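Local coordinates for protein flavodoxin (Methanosarcina acetivorans C2A, PDB 5WID) that binds flavin mononucleotide and, as is general for flavodoxins, probably carries electrons between redox partners, at residues N13-M17 with L116-P122. Residue numbers count along the deposited sequence, not the author numbering.
Sequences NTKAM and LRILHKP. With FMN (flavin mononucleotide), chain D.
Start with Met-17, which gives up more surface to this contact than any other residue. It sits one turn into the helix, its N hydrogen-bonded to Asn-13 O (3.1 Å), and an m, t, p side chain runs out to strand 116-119. The terminal Met-17 CE lies 3.6 Å from Ile-118 CG1 and 4.1 Å from Leu-116 CG, on two strand residues whose CA-to-CB bonds point toward the helix while that of Arg-117, between them, points away. Nearer the helix, Met-17 CG meets Pro-122 CG at 3.7 Å. After Leu-119 the chain leaves the strand: His-120 takes a positive phi (57°, psi -142°), and Lys-121 and Pro-122 are extended, which brings the proline ring back over the helix's first turn, its CG 3.8 Å from Asn-13 O. The CA atoms of Asn-13 and Lys-121 are 5.4 Å apart. Asn-13 (m) places OD1 3.5 Å from Lys-121 CA, while ND2 of the same amide donates to FMN O4' (2.9 Å). No hydrogen bond joins the segments; the helix start gives Asn-13 N to FMN O3P (3.0 Å) and Thr-14 N and OG1 to FMN O1P (both 2.7 Å), alongside hydrogen bonds between FMN and Ser-9, Thr-10 and Ser-11. Helix 124-143 covers Met-17 and Pro-122 through Cys-130 and Leu-127. The loop from strand 2-8 into helix 13-27, with the turn after strand 110-119 beside it, is the phosphate site of the flavodoxin fold.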
ATOM      1  N   ASN A  13      -9.599  -3.553  -8.930  1.00 13.59           N
ATOM      2  CA  ASN A  13      -8.601  -4.613  -8.782  1.00 12.31           C
ATOM      3  C   ASN A  13      -7.604  -4.291  -7.671  1.00 12.27           C
ATOM      4  O   ASN A  13      -7.339  -5.130  -6.801  1.00 13.07           O
ATOM      5  CB  ASN A  13      -7.891  -4.850 -10.117  1.00 12.62           C
ATOM      6  CG  ASN A  13      -8.820  -5.462 -11.165  1.00 14.35           C
ATOM      7  OD1 ASN A  13      -9.806  -6.150 -10.828  1.00 13.56           O
ATOM      8  ND2 ASN A  13      -8.524  -5.207 -12.440  1.00 15.54           N
ATOM      9  N   THR A  14      -7.041  -3.079  -7.679  1.00 12.01           N
ATOM     10  CA  THR A  14      -6.157  -2.676  -6.585  1.00 12.00           C
ATOM     11  C   THR A  14      -6.914  -2.583  -5.268  1.00 11.84           C
ATOM     12  O   THR A  14      -6.353  -2.876  -4.204  1.00 10.96           O
ATOM     13  CB  THR A  14      -5.477  -1.346  -6.935  1.00  9.33           C
ATOM     14  OG1 THR A  14      -4.804  -1.509  -8.196  1.00 11.91           O
ATOM     15  CG2 THR A  14      -4.460  -0.900  -5.863  1.00 11.58           C
ATOM     16  N   LYS A  15      -8.188  -2.194  -5.318  1.00 11.80           N
ATOM     17  CA  LYS A  15      -8.992  -2.199  -4.098  1.00 12.52           C
ATOM     18  C   LYS A  15      -9.106  -3.608  -3.526  1.00 12.67           C
ATOM     19  O   LYS A  15      -8.964  -3.810  -2.313  1.00 12.68           O
ATOM     20  CB  LYS A  15     -10.383  -1.623  -4.376  1.00 13.00           C
ATOM     21  CG  LYS A  15     -11.338  -1.648  -3.164  1.00 11.75           C
ATOM     22  CD  LYS A  15     -12.685  -0.969  -3.513  1.00 13.83           C
ATOM     23  CE  LYS A  15     -13.594  -0.867  -2.289  1.00 21.55           C
ATOM     24  NZ  LYS A  15     -14.001  -2.226  -1.833  1.00 23.98           N
ATOM     25  N   ALA A  16      -9.364  -4.597  -4.386  1.00 12.21           N
ATOM     26  CA  ALA A  16      -9.439  -5.977  -3.922  1.00 13.14           C
ATOM     27  C   ALA A  16      -8.124  -6.409  -3.282  1.00 11.83           C
ATOM     28  O   ALA A  16      -8.122  -7.096  -2.253  1.00 12.88           O
ATOM     29  CB  ALA A  16      -9.802  -6.903  -5.087  1.00 14.18           C
ATOM     30  N   MET A  17      -6.996  -6.023  -3.882  1.00 10.93           N
ATOM     31  CA  MET A  17      -5.695  -6.330  -3.287  1.00 10.28           C
ATOM     32  C   MET A  17      -5.574  -5.706  -1.908  1.00 11.67           C
ATOM     33  O   MET A  17      -5.133  -6.353  -0.954  1.00 12.30           O
ATOM     34  CB  MET A  17      -4.563  -5.814  -4.183  1.00 11.46           C
ATOM     35  CG  MET A  17      -4.492  -6.513  -5.527  1.00 12.07           C
ATOM     36  SD  MET A  17      -3.165  -5.827  -6.544  1.00 12.82           S
ATOM     37  CE  MET A  17      -1.686  -6.349  -5.651  1.00 12.09           C
ATOM     38  N   LEU A 116       4.467  -5.724  -4.505  1.00 12.28           N
ATOM     39  CA  LEU A 116       3.527  -6.725  -5.003  1.00 12.93           C
ATOM     40  C   LEU A 116       2.669  -6.154  -6.125  1.00 14.26           C
ATOM     41  O   LEU A 116       1.818  -5.301  -5.881  1.00 13.35           O
ATOM     42  CB  LEU A 116       2.638  -7.234  -3.865  1.00 13.23           C
ATOM     43  CG  LEU A 116       1.626  -8.320  -4.255  1.00 15.11           C
ATOM     44  CD1 LEU A 116       2.310  -9.538  -4.889  1.00 16.18           C
ATOM     45  CD2 LEU A 116       0.809  -8.735  -3.026  1.00 14.64           C
ATOM     46  N   ARG A 117       2.854  -6.646  -7.348  1.00 12.26           N
ATOM     47  CA  ARG A 117       1.966  -6.276  -8.441  1.00 11.47           C
ATOM     48  C   ARG A 117       1.307  -7.531  -9.003  1.00 13.78           C
ATOM     49  O   ARG A 117       1.895  -8.616  -9.002  1.00 15.74           O
ATOM     50  CB  ARG A 117       2.709  -5.502  -9.545  1.00 14.68           C
ATOM     51  CG  ARG A 117       3.859  -6.243 -10.134  1.00 14.54           C
ATOM     52  CD  ARG A 117       4.586  -5.415 -11.198  1.00 14.97           C
ATOM     53  NE  ARG A 117       5.686  -6.192 -11.757  1.00 16.66           N
ATOM     54  CZ  ARG A 117       6.668  -5.682 -12.481  1.00 16.66           C
ATOM     55  NH1 ARG A 117       6.696  -4.374 -12.754  1.00 15.44           N
ATOM     56  NH2 ARG A 117       7.628  -6.477 -12.932  1.00 19.50           N
ATOM     57  N   ILE A 118       0.067  -7.382  -9.459  1.00 12.26           N
ATOM     58  CA  ILE A 118      -0.754  -8.507  -9.897  1.00 15.18           C
ATOM     59  C   ILE A 118      -1.457  -8.133 -11.194  1.00 14.31           C
ATOM     60  O   ILE A 118      -2.143  -7.109 -11.254  1.00 13.46           O
ATOM     61  CB  ILE A 118      -1.803  -8.892  -8.836  1.00 14.63           C
ATOM     62  CG1 ILE A 118      -1.119  -9.387  -7.557  1.00 17.13           C
ATOM     63  CG2 ILE A 118      -2.730  -9.995  -9.377  1.00 15.25           C
ATOM     64  CD1 ILE A 118      -0.533 -10.766  -7.706  1.00 19.96           C
ATOM     65  N   LEU A 119      -1.337  -8.990 -12.208  1.00 13.68           N
ATOM     66  CA  LEU A 119      -1.993  -8.742 -13.488  1.00 13.72           C
ATOM     67  C   LEU A 119      -3.512  -8.851 -13.386  1.00 17.89           C
ATOM     68  O   LEU A 119      -4.042  -9.826 -12.845  1.00 18.49           O
ATOM     69  CB  LEU A 119      -1.477  -9.734 -14.536  1.00 14.95           C
ATOM     70  CG  LEU A 119      -0.128  -9.415 -15.160  1.00 15.41           C
ATOM     71  CD1 LEU A 119       0.443 -10.680 -15.779  1.00 17.43           C
ATOM     72  CD2 LEU A 119      -0.293  -8.320 -16.212  1.00 15.36           C
ATOM     73  N   HIS A 120      -4.205  -7.849 -13.917  1.00 17.55           N
ATOM     74  CA  HIS A 120      -5.664  -7.861 -14.162  1.00 18.82           C
ATOM     75  C   HIS A 120      -6.404  -8.138 -12.848  1.00 16.87           C
ATOM     76  O   HIS A 120      -6.014  -7.635 -11.782  1.00 15.62           O
ATOM     77  CB  HIS A 120      -5.983  -8.847 -15.272  1.00 20.82           C
ATOM     78  CG  HIS A 120      -5.154  -8.667 -16.501  1.00 22.21           C
ATOM     79  ND1 HIS A 120      -5.094  -7.474 -17.188  1.00 24.87           N
ATOM     80  CD2 HIS A 120      -4.352  -9.530 -17.168  1.00 25.24           C
ATOM     81  CE1 HIS A 120      -4.294  -7.612 -18.231  1.00 27.17           C
ATOM     82  NE2 HIS A 120      -3.826  -8.847 -18.239  1.00 26.34           N
ATOM     83  N   LYS A 121      -7.489  -8.914 -12.892  1.00 15.32           N
ATOM     84  CA  LYS A 121      -8.283  -9.128 -11.692  1.00 13.90           C
ATOM     85  C   LYS A 121      -7.631 -10.193 -10.820  1.00 13.14           C
ATOM     86  O   LYS A 121      -7.343 -11.295 -11.309  1.00 16.07           O
ATOM     87  CB  LYS A 121      -9.696  -9.566 -12.053  1.00 20.38           C
ATOM     88  CG  LYS A 121     -10.577  -9.831 -10.858  1.00 21.86           C
ATOM     89  CD  LYS A 121     -11.943 -10.336 -11.326  1.00 28.38           C
ATOM     90  CE  LYS A 121     -12.822 -10.732 -10.147  1.00 40.20           C
ATOM     91  NZ  LYS A 121     -13.303  -9.537  -9.411  1.00 45.18           N
ATOM     92  N   PRO A 122      -7.387  -9.904  -9.545  1.00 16.49           N
ATOM     93  CA  PRO A 122      -6.787 -10.909  -8.658  1.00 14.57           C
ATOM     94  C   PRO A 122      -7.656 -12.152  -8.557  1.00 14.49           C
ATOM     95  O   PRO A 122      -8.854 -12.068  -8.278  1.00 18.00           O
ATOM     96  CB  PRO A 122      -6.693 -10.181  -7.310  1.00 17.72           C
ATOM     97  CG  PRO A 122      -6.604  -8.721  -7.678  1.00 17.27           C
ATOM     98  CD  PRO A 122      -7.488  -8.581  -8.904  1.00 16.00           C
TER
HETATM   99  N1  FMN D 201      -1.464  -1.366 -17.351  1.00 13.75           N
HETATM  100  C2  FMN D 201      -0.092  -1.312 -17.430  1.00 15.95           C
HETATM  101  O2  FMN D 201       0.582  -2.227 -16.947  1.00 16.05           O
HETATM  102  N3  FMN D 201       0.529  -0.241 -18.049  1.00 14.08           N
HETATM  103  C4  FMN D 201      -0.202   0.791 -18.578  1.00 17.24           C
HETATM  104  O4  FMN D 201       0.399   1.736 -19.112  1.00 17.25           O
HETATM  105  C4A FMN D 201      -1.597   0.732 -18.508  1.00 16.20           C
HETATM  106  N5  FMN D 201      -2.372   1.737 -19.045  1.00 16.17           N
HETATM  107  C5A FMN D 201      -3.750   1.666 -18.970  1.00 17.18           C
HETATM  108  C6  FMN D 201      -4.509   2.692 -19.530  1.00 16.66           C
HETATM  109  C7  FMN D 201      -5.893   2.639 -19.462  1.00 16.21           C
HETATM  110  C7M FMN D 201      -6.692   3.762 -20.071  1.00 18.47           C
HETATM  111  C8  FMN D 201      -6.524   1.557 -18.853  1.00 17.90           C
HETATM  112  C8M FMN D 201      -8.024   1.488 -18.781  1.00 17.07           C
HETATM  113  C9  FMN D 201      -5.765   0.522 -18.294  1.00 13.32           C
HETATM  114  C9A FMN D 201      -4.377   0.583 -18.358  1.00 14.21           C
HETATM  115  N10 FMN D 201      -3.604  -0.427 -17.807  1.00 14.92           N
HETATM  116  C10 FMN D 201      -2.225  -0.356 -17.892  1.00 15.34           C
HETATM  117  C1' FMN D 201      -4.244  -1.613 -17.162  1.00 16.51           C
HETATM  118  C2' FMN D 201      -4.669  -1.386 -15.712  1.00 11.75           C
HETATM  119  O2' FMN D 201      -3.575  -1.085 -14.862  1.00 13.08           O
HETATM  120  C3' FMN D 201      -5.323  -2.684 -15.249  1.00 11.32           C
HETATM  121  O3' FMN D 201      -6.548  -2.848 -15.941  1.00 12.38           O
HETATM  122  C4' FMN D 201      -5.554  -2.767 -13.737  1.00 13.13           C
HETATM  123  O4' FMN D 201      -6.019  -4.073 -13.454  1.00 14.70           O
HETATM  124  C5' FMN D 201      -6.550  -1.731 -13.212  1.00 12.25           C
HETATM  125  O5' FMN D 201      -6.587  -1.864 -11.800  1.00 12.52           O
HETATM  126  P   FMN D 201      -7.607  -0.981 -10.928  1.00 12.39           P
HETATM  127  O1P FMN D 201      -7.138  -1.077  -9.497  1.00 12.24           O
HETATM  128  O2P FMN D 201      -7.527   0.453 -11.412  1.00 12.60           O
HETATM  129  O3P FMN D 201      -8.989  -1.547 -11.099  1.00 13.89           O